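Side-chain contacts in coenzyme F420-dependent N(5),N(10)-methenyltetrahydromethanopterin reductase-related protein (PDB 6HUZ), which binds an iron-guanylylpyridinol cofactor and, as a bacterial paralog of [Fe]-hydrogenase, uses tetrahydrofolate derivatives as substrates: residues T118-V123 with E342-F347; L166-I171 with V331-L336; S242-S247 with A318-L323. All coordinates share one frame; numbering follows the deposited sequence.

Contact 1: T118-V123 with E342-F347. With FE9 (iron-guanylyl pyridinol cofactor), chain B.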
loop_
_atom_site.group_PDB
_atom_site.type_symbol
_atom_site.label_atom_id
_atom_site.label_comp_id
_atom_site.label_asym_id
_atom_site.label_seq_id
_atom_site.Cartn_x
_atom_site.Cartn_y
_atom_site.Cartn_z
ATOM N N THR A 118 3.048 -20.869 5.282
ATOM C CA THR A 118 4.429 -20.683 5.737
ATOM C C THR A 118 5.517 -20.547 4.667
ATOM O O THR A 118 6.689 -20.401 5.032
ATOM C CB THR A 118 4.800 -21.872 6.649
ATOM O OG1 THR A 118 4.604 -23.085 5.909
ATOM C CG2 THR A 118 3.961 -21.891 7.935
ATOM N N MET A 119 5.187 -20.624 3.381
ATOM C CA MET A 119 6.226 -20.518 2.361
ATOM C C MET A 119 5.648 -20.081 1.051
ATOM O O MET A 119 4.686 -20.697 0.601
ATOM C CB MET A 119 6.897 -21.897 2.177
ATOM C CG MET A 119 7.929 -21.953 1.052
ATOM S SD MET A 119 9.137 -20.609 1.161
ATOM C CE MET A 119 10.162 -21.238 2.472
ATOM N N SER A 120 6.215 -19.020 0.419
ATOM C CA SER A 120 5.717 -18.603 -0.884
ATOM C C SER A 120 6.084 -19.696 -1.895
ATOM O O SER A 120 7.218 -20.199 -1.874
ATOM C CB SER A 120 6.364 -17.294 -1.312
ATOM O OG SER A 120 6.305 -17.167 -2.720
ATOM N N ILE A 121 5.140 -20.074 -2.773
ATOM C CA ILE A 121 5.420 -21.106 -3.766
ATOM C C ILE A 121 6.491 -20.636 -4.746
ATOM O O ILE A 121 7.265 -21.476 -5.252
ATOM C CB ILE A 121 4.138 -21.605 -4.509
ATOM C CG1 ILE A 121 4.439 -22.910 -5.293
ATOM C CG2 ILE A 121 3.568 -20.541 -5.478
ATOM C CD1 ILE A 121 4.992 -24.194 -4.478
ATOM N N LEU A 122 6.537 -19.311 -5.014
ATOM C CA LEU A 122 7.506 -18.730 -5.934
ATOM C C LEU A 122 8.893 -18.794 -5.339
ATOM O O LEU A 122 9.840 -19.100 -6.061
ATOM C CB LEU A 122 7.132 -17.285 -6.329
ATOM C CG LEU A 122 5.734 -17.144 -6.980
ATOM C CD1 LEU A 122 5.524 -15.712 -7.532
ATOM C CD2 LEU A 122 5.538 -18.171 -8.121
ATOM N N VAL A 123 9.020 -18.547 -4.035
ATOM C CA VAL A 123 10.322 -18.642 -3.367
ATOM C C VAL A 123 10.774 -20.091 -3.418
ATOM O O VAL A 123 11.910 -20.366 -3.808
ATOM C CB VAL A 123 10.262 -18.124 -1.913
ATOM C CG1 VAL A 123 11.557 -18.434 -1.156
ATOM C CG2 VAL A 123 9.984 -16.641 -1.894
ATOM N N GLU A 342 16.037 -11.991 -1.866
ATOM C CA GLU A 342 16.486 -11.226 -0.700
ATOM C C GLU A 342 15.312 -10.628 0.131
ATOM O O GLU A 342 15.461 -10.423 1.339
ATOM C CB GLU A 342 17.450 -10.121 -1.157
ATOM C CG GLU A 342 18.289 -9.532 -0.040
ATOM C CD GLU A 342 19.178 -8.395 -0.496
ATOM O OE1 GLU A 342 19.811 -8.529 -1.568
ATOM O OE2 GLU A 342 19.241 -7.368 0.218
ATOM N N SER A 343 14.155 -10.359 -0.517
ATOM C CA SER A 343 12.959 -9.799 0.133
ATOM C C SER A 343 12.287 -10.783 1.085
ATOM O O SER A 343 12.083 -10.469 2.254
ATOM C CB SER A 343 11.927 -9.386 -0.915
ATOM O OG SER A 343 10.756 -8.893 -0.284
ATOM N N TRP A 344 11.909 -11.959 0.570
ATOM C CA TRP A 344 11.239 -12.992 1.358
ATOM C C TRP A 344 12.064 -13.494 2.526
ATOM O O TRP A 344 11.486 -13.944 3.514
ATOM C CB TRP A 344 10.819 -14.146 0.463
ATOM C CG TRP A 344 9.432 -13.954 -0.056
ATOM C CD1 TRP A 344 9.062 -13.329 -1.212
ATOM C CD2 TRP A 344 8.218 -14.335 0.606
ATOM N NE1 TRP A 344 7.692 -13.328 -1.330
ATOM C CE2 TRP A 344 7.146 -13.944 -0.228
ATOM C CE3 TRP A 344 7.931 -14.973 1.826
ATOM C CZ2 TRP A 344 5.807 -14.166 0.125
ATOM C CZ3 TRP A 344 6.607 -15.209 2.163
ATOM C CH2 TRP A 344 5.563 -14.799 1.324
ATOM N N LYS A 345 13.403 -13.411 2.430
ATOM C CA LYS A 345 14.303 -13.831 3.499
ATOM C C LYS A 345 13.991 -13.058 4.784
ATOM O O LYS A 345 14.088 -13.632 5.877
ATOM C CB LYS A 345 15.750 -13.581 3.078
ATOM C CG LYS A 345 16.789 -14.167 4.030
ATOM C CD LYS A 345 18.225 -13.822 3.632
ATOM C CE LYS A 345 18.450 -13.657 2.145
ATOM N NZ LYS A 345 19.671 -12.864 1.853
ATOM N N LYS A 346 13.606 -11.764 4.650
ATOM C CA LYS A 346 13.267 -10.916 5.794
ATOM C C LYS A 346 12.073 -11.493 6.580
ATOM O O LYS A 346 11.974 -11.274 7.788
ATOM C CB LYS A 346 12.972 -9.472 5.334
ATOM C CG LYS A 346 14.220 -8.712 4.881
ATOM C CD LYS A 346 13.888 -7.338 4.285
ATOM C CE LYS A 346 14.913 -6.888 3.267
ATOM N NZ LYS A 346 16.285 -6.783 3.837
ATOM N N PHE A 347 11.177 -12.229 5.913
ATOM C CA PHE A 347 10.039 -12.826 6.603
ATOM C C PHE A 347 10.617 -13.835 7.620
ATOM O O PHE A 347 10.018 -14.857 7.940
ATOM C CB PHE A 347 9.106 -13.517 5.587
ATOM C CG PHE A 347 7.733 -13.916 6.088
ATOM C CD1 PHE A 347 6.961 -13.033 6.826
ATOM C CD2 PHE A 347 7.186 -15.150 5.759
ATOM C CE1 PHE A 347 5.686 -13.381 7.255
ATOM C CE2 PHE A 347 5.911 -15.503 6.198
ATOM C CZ PHE A 347 5.171 -14.615 6.942
HETATM O O2 FE9 B . -0.485 -21.001 11.562
HETATM FE FE FE9 B . -1.517 -21.209 8.515
HETATM C C1F FE9 B . -2.817 -22.232 9.302
HETATM O O1F FE9 B . -3.622 -22.866 9.783
HETATM C C2F FE9 B . -2.809 -20.471 7.439
HETATM O O2F FE9 B . -3.609 -20.050 6.761
HETATM C C8 FE9 B . -1.031 -22.503 7.203
HETATM O O18 FE9 B . -1.648 -22.651 6.163
HETATM C C7 FE9 B . 0.189 -23.368 7.477
HETATM C C6 FE9 B . 0.559 -23.110 8.909
HETATM N N1 FE9 B . -0.158 -22.112 9.592
HETATM C C5 FE9 B . 1.618 -23.900 9.557
HETATM C C5M FE9 B . 2.376 -24.923 8.760
HETATM C C4 FE9 B . 1.933 -23.619 10.967
HETATM C C3 FE9 B . 1.175 -22.556 11.684
HETATM C C3M FE9 B . 1.426 -22.227 13.133
HETATM C C2 FE9 B . 0.094 -21.814 10.932
HETATM O O3P FE9 B . 2.971 -24.307 11.518
HETATM P P1 FE9 B . 2.786 -25.567 12.511
HETATM O O1P FE9 B . 1.448 -25.543 13.080
HETATM O O2P FE9 B . 3.821 -25.348 13.735
HETATM O "O5'" FE9 B . 3.062 -26.865 11.630
HETATM C "C5'" FE9 B . 4.358 -27.219 11.173
HETATM C "C4'" FE9 B . 4.454 -28.736 11.297
HETATM O "O4'" FE9 B . 5.660 -29.188 10.693
HETATM C "C1'" FE9 B . 6.115 -30.316 11.428
HETATM C "C2'" FE9 B . 5.832 -29.940 12.867
HETATM O "O2'" FE9 B . 5.794 -31.054 13.769
HETATM C "C3'" FE9 B . 4.495 -29.218 12.747
HETATM O "O3'" FE9 B . 3.378 -30.076 12.989
HETATM N N9A FE9 B . 7.522 -30.598 11.085
HETATM C C4A FE9 B . 7.838 -31.414 10.107
HETATM N N3A FE9 B . 7.103 -32.199 9.286
HETATM C C2A FE9 B . 7.742 -32.993 8.402
HETATM N N2A FE9 B . 6.969 -33.730 7.574
HETATM N N1A FE9 B . 9.082 -33.069 8.296
HETATM C C6A FE9 B . 9.908 -32.378 9.101
HETATM O O6A FE9 B . 11.142 -32.444 8.979
HETATM C C5A FE9 B . 9.306 -31.463 10.073
HETATM N N7A FE9 B . 9.747 -30.611 11.011
HETATM C C8A FE9 B . 8.651 -30.089 11.617
HETATM O O HOH W 1 -1.322 -19.340 9.747
#

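Contact 2: L166-I171 with V331-L336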
loop_
_atom_site.group_PDB
_atom_site.type_symbol
_atom_site.label_atom_id
_atom_site.label_comp_id
_atom_site.label_asym_id
_atom_site.label_seq_id
_atom_site.Cartn_x
_atom_site.Cartn_y
_atom_site.Cartn_z
ATOM N N LEU A 166 0.179 -13.993 -14.323
ATOM C CA LEU A 166 1.154 -12.934 -14.034
ATOM C C LEU A 166 2.599 -13.448 -14.031
ATOM O O LEU A 166 3.497 -12.633 -13.853
ATOM C CB LEU A 166 0.852 -12.179 -12.729
ATOM C CG LEU A 166 -0.554 -11.631 -12.619
ATOM C CD1 LEU A 166 -0.702 -10.774 -11.391
ATOM C CD2 LEU A 166 -0.918 -10.834 -13.835
ATOM N N LEU A 167 2.840 -14.775 -14.264
ATOM C CA LEU A 167 4.209 -15.298 -14.275
ATOM C C LEU A 167 4.792 -15.280 -15.684
ATOM O O LEU A 167 4.050 -15.402 -16.660
ATOM C CB LEU A 167 4.289 -16.761 -13.759
ATOM C CG LEU A 167 3.736 -17.041 -12.366
ATOM C CD1 LEU A 167 3.988 -18.532 -11.971
ATOM C CD2 LEU A 167 4.331 -16.062 -11.342
ATOM N N ARG A 168 6.135 -15.186 -15.780
ATOM C CA ARG A 168 6.823 -15.191 -17.075
ATOM C C ARG A 168 6.922 -16.600 -17.633
ATOM O O ARG A 168 6.842 -16.777 -18.854
ATOM C CB ARG A 168 8.209 -14.553 -16.945
ATOM C CG ARG A 168 8.135 -13.092 -16.438
ATOM C CD ARG A 168 9.514 -12.559 -16.134
ATOM N NE ARG A 168 10.251 -12.223 -17.353
ATOM C CZ ARG A 168 10.069 -11.114 -18.067
ATOM N NH1 ARG A 168 9.163 -10.211 -17.692
ATOM N NH2 ARG A 168 10.790 -10.893 -19.161
ATOM N N LYS A 169 7.096 -17.617 -16.741
ATOM C CA LYS A 169 7.188 -19.030 -17.103
ATOM C C LYS A 169 6.232 -19.810 -16.196
ATOM O O LYS A 169 6.064 -19.465 -15.026
ATOM C CB LYS A 169 8.611 -19.571 -16.911
ATOM C CG LYS A 169 9.603 -19.001 -17.908
ATOM C CD LYS A 169 10.890 -19.829 -17.999
ATOM C CE LYS A 169 11.974 -19.366 -17.053
ATOM N NZ LYS A 169 13.320 -19.817 -17.497
ATOM N N PRO A 170 5.578 -20.856 -16.711
ATOM C CA PRO A 170 4.651 -21.612 -15.864
ATOM C C PRO A 170 5.381 -22.453 -14.834
ATOM O O PRO A 170 6.512 -22.870 -15.076
ATOM C CB PRO A 170 3.896 -22.478 -16.868
ATOM C CG PRO A 170 4.904 -22.727 -17.929
ATOM C CD PRO A 170 5.647 -21.425 -18.068
ATOM N N ILE A 171 4.730 -22.691 -13.680
ATOM C CA ILE A 171 5.273 -23.505 -12.590
ATOM C C ILE A 171 4.346 -24.710 -12.317
ATOM O O ILE A 171 4.714 -25.607 -11.550
ATOM C CB ILE A 171 5.473 -22.657 -11.326
ATOM C CG1 ILE A 171 4.144 -22.060 -10.831
ATOM C CG2 ILE A 171 6.501 -21.577 -11.601
ATOM C CD1 ILE A 171 4.209 -21.481 -9.380
ATOM N N VAL A 331 18.698 -5.560 -17.515
ATOM C CA VAL A 331 19.494 -6.732 -17.136
ATOM C C VAL A 331 18.854 -8.089 -17.314
ATOM O O VAL A 331 19.558 -9.083 -17.156
ATOM C CB VAL A 331 20.000 -6.581 -15.676
ATOM C CG1 VAL A 331 20.989 -5.428 -15.556
ATOM C CG2 VAL A 331 18.840 -6.382 -14.699
ATOM N N GLY A 332 17.563 -8.160 -17.630
ATOM C CA GLY A 332 16.912 -9.453 -17.792
ATOM C C GLY A 332 16.353 -9.982 -16.488
ATOM O O GLY A 332 16.672 -9.475 -15.409
ATOM N N ASP A 333 15.521 -11.025 -16.602
ATOM C CA ASP A 333 14.800 -11.666 -15.498
ATOM C C ASP A 333 15.583 -12.380 -14.449
ATOM O O ASP A 333 15.282 -12.226 -13.262
ATOM C CB ASP A 333 13.770 -12.661 -16.037
ATOM C CG ASP A 333 12.757 -13.002 -14.974
ATOM O OD1 ASP A 333 12.052 -12.087 -14.516
ATOM O OD2 ASP A 333 12.687 -14.174 -14.581
ATOM N N ASP A 334 16.539 -13.205 -14.872
ATOM C CA ASP A 334 17.357 -13.981 -13.947
ATOM C C ASP A 334 18.036 -13.006 -13.032
ATOM O O ASP A 334 18.012 -13.172 -11.814
ATOM C CB ASP A 334 18.390 -14.839 -14.704
ATOM C CG ASP A 334 17.843 -15.433 -15.989
ATOM O OD1 ASP A 334 17.221 -16.518 -15.926
ATOM O OD2 ASP A 334 18.027 -14.805 -17.060
ATOM N N VAL A 335 18.602 -11.951 -13.617
ATOM C CA VAL A 335 19.279 -10.925 -12.831
ATOM C C VAL A 335 18.272 -10.249 -11.912
ATOM O O VAL A 335 18.592 -9.968 -10.759
ATOM C CB VAL A 335 20.044 -9.934 -13.733
ATOM C CG1 VAL A 335 20.688 -8.831 -12.896
ATOM C CG2 VAL A 335 21.100 -10.673 -14.556
ATOM N N LEU A 336 17.043 -10.013 -12.403
ATOM C CA LEU A 336 16.008 -9.383 -11.582
ATOM C C LEU A 336 15.482 -10.325 -10.494
ATOM O O LEU A 336 15.166 -9.848 -9.418
ATOM C CB LEU A 336 14.865 -8.835 -12.464
ATOM C CG LEU A 336 13.733 -8.114 -11.737
ATOM C CD1 LEU A 336 14.251 -7.067 -10.783
ATOM C CD2 LEU A 336 12.815 -7.495 -12.697
#

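Contact 3: S242-S247 with A318-L323. With NA (sodium ion), chain H.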
loop_
_atom_site.group_PDB
_atom_site.type_symbol
_atom_site.label_atom_id
_atom_site.label_comp_id
_atom_site.label_asym_id
_atom_site.label_seq_id
_atom_site.Cartn_x
_atom_site.Cartn_y
_atom_site.Cartn_z
ATOM N N SER A 242 -0.239 6.456 -2.429
ATOM C CA SER A 242 -0.360 6.314 -0.988
ATOM C C SER A 242 0.199 4.983 -0.547
ATOM O O SER A 242 1.011 4.927 0.376
ATOM C CB SER A 242 -1.835 6.389 -0.532
ATOM O OG SER A 242 -2.402 7.686 -0.656
ATOM N N LEU A 243 -0.258 3.905 -1.195
ATOM C CA LEU A 243 0.150 2.562 -0.802
ATOM C C LEU A 243 1.610 2.258 -1.096
ATOM O O LEU A 243 2.242 1.611 -0.262
ATOM C CB LEU A 243 -0.801 1.521 -1.397
ATOM C CG LEU A 243 -2.289 1.778 -1.072
ATOM C CD1 LEU A 243 -3.168 0.710 -1.676
ATOM C CD2 LEU A 243 -2.535 1.970 0.451
ATOM N N GLN A 244 2.157 2.738 -2.226
ATOM C CA GLN A 244 3.579 2.530 -2.549
ATOM C C GLN A 244 4.404 3.230 -1.460
ATOM O O GLN A 244 5.371 2.676 -0.973
ATOM C CB GLN A 244 3.920 3.176 -3.898
ATOM C CG GLN A 244 5.343 2.964 -4.404
ATOM C CD GLN A 244 5.728 1.510 -4.519
ATOM O OE1 GLN A 244 5.448 0.834 -5.519
ATOM N NE2 GLN A 244 6.377 0.994 -3.497
ATOM N N VAL A 245 4.030 4.472 -1.096
ATOM C CA VAL A 245 4.771 5.213 -0.076
ATOM C C VAL A 245 4.799 4.482 1.270
ATOM O O VAL A 245 5.872 4.346 1.869
ATOM C CB VAL A 245 4.241 6.658 0.057
ATOM C CG1 VAL A 245 4.722 7.318 1.343
ATOM C CG2 VAL A 245 4.655 7.480 -1.156
ATOM N N ILE A 246 3.640 4.037 1.759
ATOM C CA ILE A 246 3.602 3.333 3.042
ATOM C C ILE A 246 4.444 2.080 2.938
ATOM O O ILE A 246 5.253 1.846 3.806
ATOM C CB ILE A 246 2.160 2.974 3.505
ATOM C CG1 ILE A 246 1.367 4.293 3.814
ATOM C CG2 ILE A 246 2.211 2.049 4.755
ATOM C CD1 ILE A 246 -0.126 4.047 3.931
ATOM N N SER A 247 4.255 1.278 1.890
ATOM C CA SER A 247 5.029 0.027 1.707
ATOM C C SER A 247 6.560 0.317 1.708
ATOM O O SER A 247 7.317 -0.379 2.384
ATOM C CB SER A 247 4.658 -0.627 0.367
ATOM O OG SER A 247 5.286 -1.899 0.308
ATOM N N ALA A 318 8.427 5.616 -5.806
ATOM C CA ALA A 318 8.785 5.016 -7.087
ATOM C C ALA A 318 7.891 3.774 -7.371
ATOM O O ALA A 318 7.863 2.830 -6.574
ATOM C CB ALA A 318 10.264 4.642 -7.104
ATOM N N PRO A 319 7.126 3.783 -8.484
ATOM C CA PRO A 319 6.232 2.655 -8.781
ATOM C C PRO A 319 6.948 1.368 -9.165
ATOM O O PRO A 319 7.533 1.261 -10.241
ATOM C CB PRO A 319 5.343 3.191 -9.923
ATOM C CG PRO A 319 5.620 4.638 -10.005
ATOM C CD PRO A 319 7.015 4.826 -9.521
ATOM N N SER A 320 6.886 0.373 -8.283
ATOM C CA SER A 320 7.530 -0.924 -8.532
ATOM C C SER A 320 7.354 -1.475 -9.940
ATOM O O SER A 320 8.354 -1.781 -10.585
ATOM C CB SER A 320 7.068 -1.971 -7.525
ATOM O OG SER A 320 7.777 -1.816 -6.309
ATOM N N PRO A 321 6.125 -1.637 -10.477
ATOM C CA PRO A 321 6.002 -2.202 -11.845
ATOM C C PRO A 321 6.796 -1.461 -12.920
ATOM O O PRO A 321 7.280 -2.123 -13.854
ATOM C CB PRO A 321 4.487 -2.239 -12.108
ATOM C CG PRO A 321 3.872 -1.428 -11.063
ATOM C CD PRO A 321 4.801 -1.369 -9.885
ATOM N N MET A 322 6.964 -0.130 -12.786
ATOM C CA MET A 322 7.755 0.664 -13.726
ATOM C C MET A 322 9.243 0.341 -13.535
ATOM O O MET A 322 9.956 0.184 -14.524
ATOM C CB MET A 322 7.540 2.166 -13.518
ATOM C CG MET A 322 6.214 2.672 -14.035
ATOM S SD MET A 322 5.990 4.444 -13.663
ATOM C CE MET A 322 7.276 5.190 -14.731
ATOM N N LEU A 323 9.725 0.256 -12.278
ATOM C CA LEU A 323 11.134 -0.095 -12.013
ATOM C C LEU A 323 11.378 -1.545 -12.508
ATOM O O LEU A 323 12.441 -1.863 -13.028
ATOM C CB LEU A 323 11.443 -0.065 -10.498
ATOM C CG LEU A 323 11.585 1.307 -9.827
ATOM C CD1 LEU A 323 11.232 1.221 -8.341
ATOM C CD2 LEU A 323 12.982 1.828 -9.957
HETATM NA NA NA H . -1.588 9.686 -2.506
#

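Contact 1: T118-V123 with E342-F347
V123 and W344 mark the closest approach of the two backbones, with CA atoms 7.4 Å apart, where the first turn of helix 121-127 faces the C-terminal part of helix 333-345. No hydrogen bond crosses. S120 holds the N-cap position, and its OG accepts two weak bonds, from L122 N and V123 N. With OG anti to the backbone N, S120 CB lies over the indole, 3.6 Å from the centroid of the W344 six-membered ring and 16° off its normal. On the same face, V123 CG2 stands over the five-membered ring, 26° off the normal, and packs tightly at 3.3 Å from W344 CG. Both are CH-pi contacts. S200 of helix 196-203 also touches W344, and the ring of F237 of the second subunit meets the indole. At the other end of 118-123, T118 CG2 lies 3.5 Å from C5 of the FE9 pyridinol ring. With an alanine at W344, S120 CB and V123 CG2 would probably lose their aromatic floor, and a gap is likely to open beside the second subunit. S120 OG is turned to its own helix start, and across the two segments the join rests on dispersion and CH-pi contact.

Contact 2: L166-I171 with V331-L336
The R168 guanidinium and the D333 carboxylate have planes only 18° apart, yet they do not pair in the usual side-by-side way. D333 OD1 approaches the guanidinium obliquely and well out of its plane, and no N-H points at it. The salt bridge, 3.4 Å from R168 NE to D333 OD1, is therefore a matter of charge alone. The nearest atom is in fact a carbon, R168 CD, 3.0 Å from D333 OD1, and the two side chains run past each other in opposite directions. A bend in the arginine chain, chi3 76°, brings R168 NE beside the carboxylate, 3.5 Å from D333 CG. The acid has stronger partners elsewhere: Y315 OH of the second subunit is hydrogen-bonded to OD1, and K337 makes a salt bridge with OD2 from one turn further along the helix. The contact joins the glycine break between helices 320-331 and 333-345 to the loop between strand 158-163 and helix 174-186. G332, at the N-cap of the second helix, turns the chain at a positive phi of 89°, where a side chain would jam against the preceding carbonyl oxygen, and D333 starts the helix at once. L336 N bonds to G332 O at 3.1 Å in its first turn. A carboxylate in this first turn probably gains from the partial positive charge of the helix start. The arginine, on the loop, has a second, long and weak ion pair, from NH2 to E328. The carboxylate of E328 also lies near D333 OD1, like charges that R168 probably helps to offset.

Contact 3: S242-S247 with A318-L323
Q244 projects from the long helix 232-262 to the N-terminal end of helix 320-331, in the buried helical core where the two subunits meet. P319 occupies the N-cap position there and has no side-chain acceptor to offer, and the amide of the next residue is met from across the contact: S320 N donates to Q244 OE1 at 3.1 Å, almost straight at 176°. The donor sits well above the amide's carbonyl plane, 47° out of it, so the bond is straight at the N-H but off the plane at the oxygen. A bend in the glutamine, chi2 56°, turns the carboxamide toward this amide. The same turn lays the chain against a carbonyl: A318 O is 3.3 Å from Q244 CG and 3.2 Å from Q244 CD. Q244 OE1 and A318 O are themselves 3.3 Å apart, two acceptors with no bond between them. In one of the two S320 conformers, A318 O is hydrogen-bonded to S320 OG of the second subunit. The strongest polar partner of Q244 is Q244 of the second subunit, so the site is reciprocal across the dimer. Two residues back on the same helix, S242 OG binds a sodium ion at 2.8 Å, with Q238 O as another ligand. S247 OG, further along, is hydrogen-bonded to A240 O of the second subunit, while L243 and I246 pack on I246 and L243 of that subunit. Such exchange between two copies of one helix is characteristic of the intertwined C-terminal helical domains that form the centre of [Fe]-hydrogenase homodimers.

The contacts nest along the chain: 242-247 with 318-323 lies inside the loop closed by contact 2, and that inside the loop closed by contact 1. Contacts 1 and 2 share helix 333-345, their centres are 16 Å apart, and they touch where L122 and I121 pack on I171 and L122 on L167. Contact 3 stands apart, its centre 19 Å from that of contact 1 and 20 Å from that of contact 2, but helix 333-345 follows helix 320-331 in the chain after the break at G332. The C-terminal helices thus run from the dimer core back to the cofactor-binding N-terminal domain. All three contacts also touch the second subunit, which probably helps hold that domain against the dimer core.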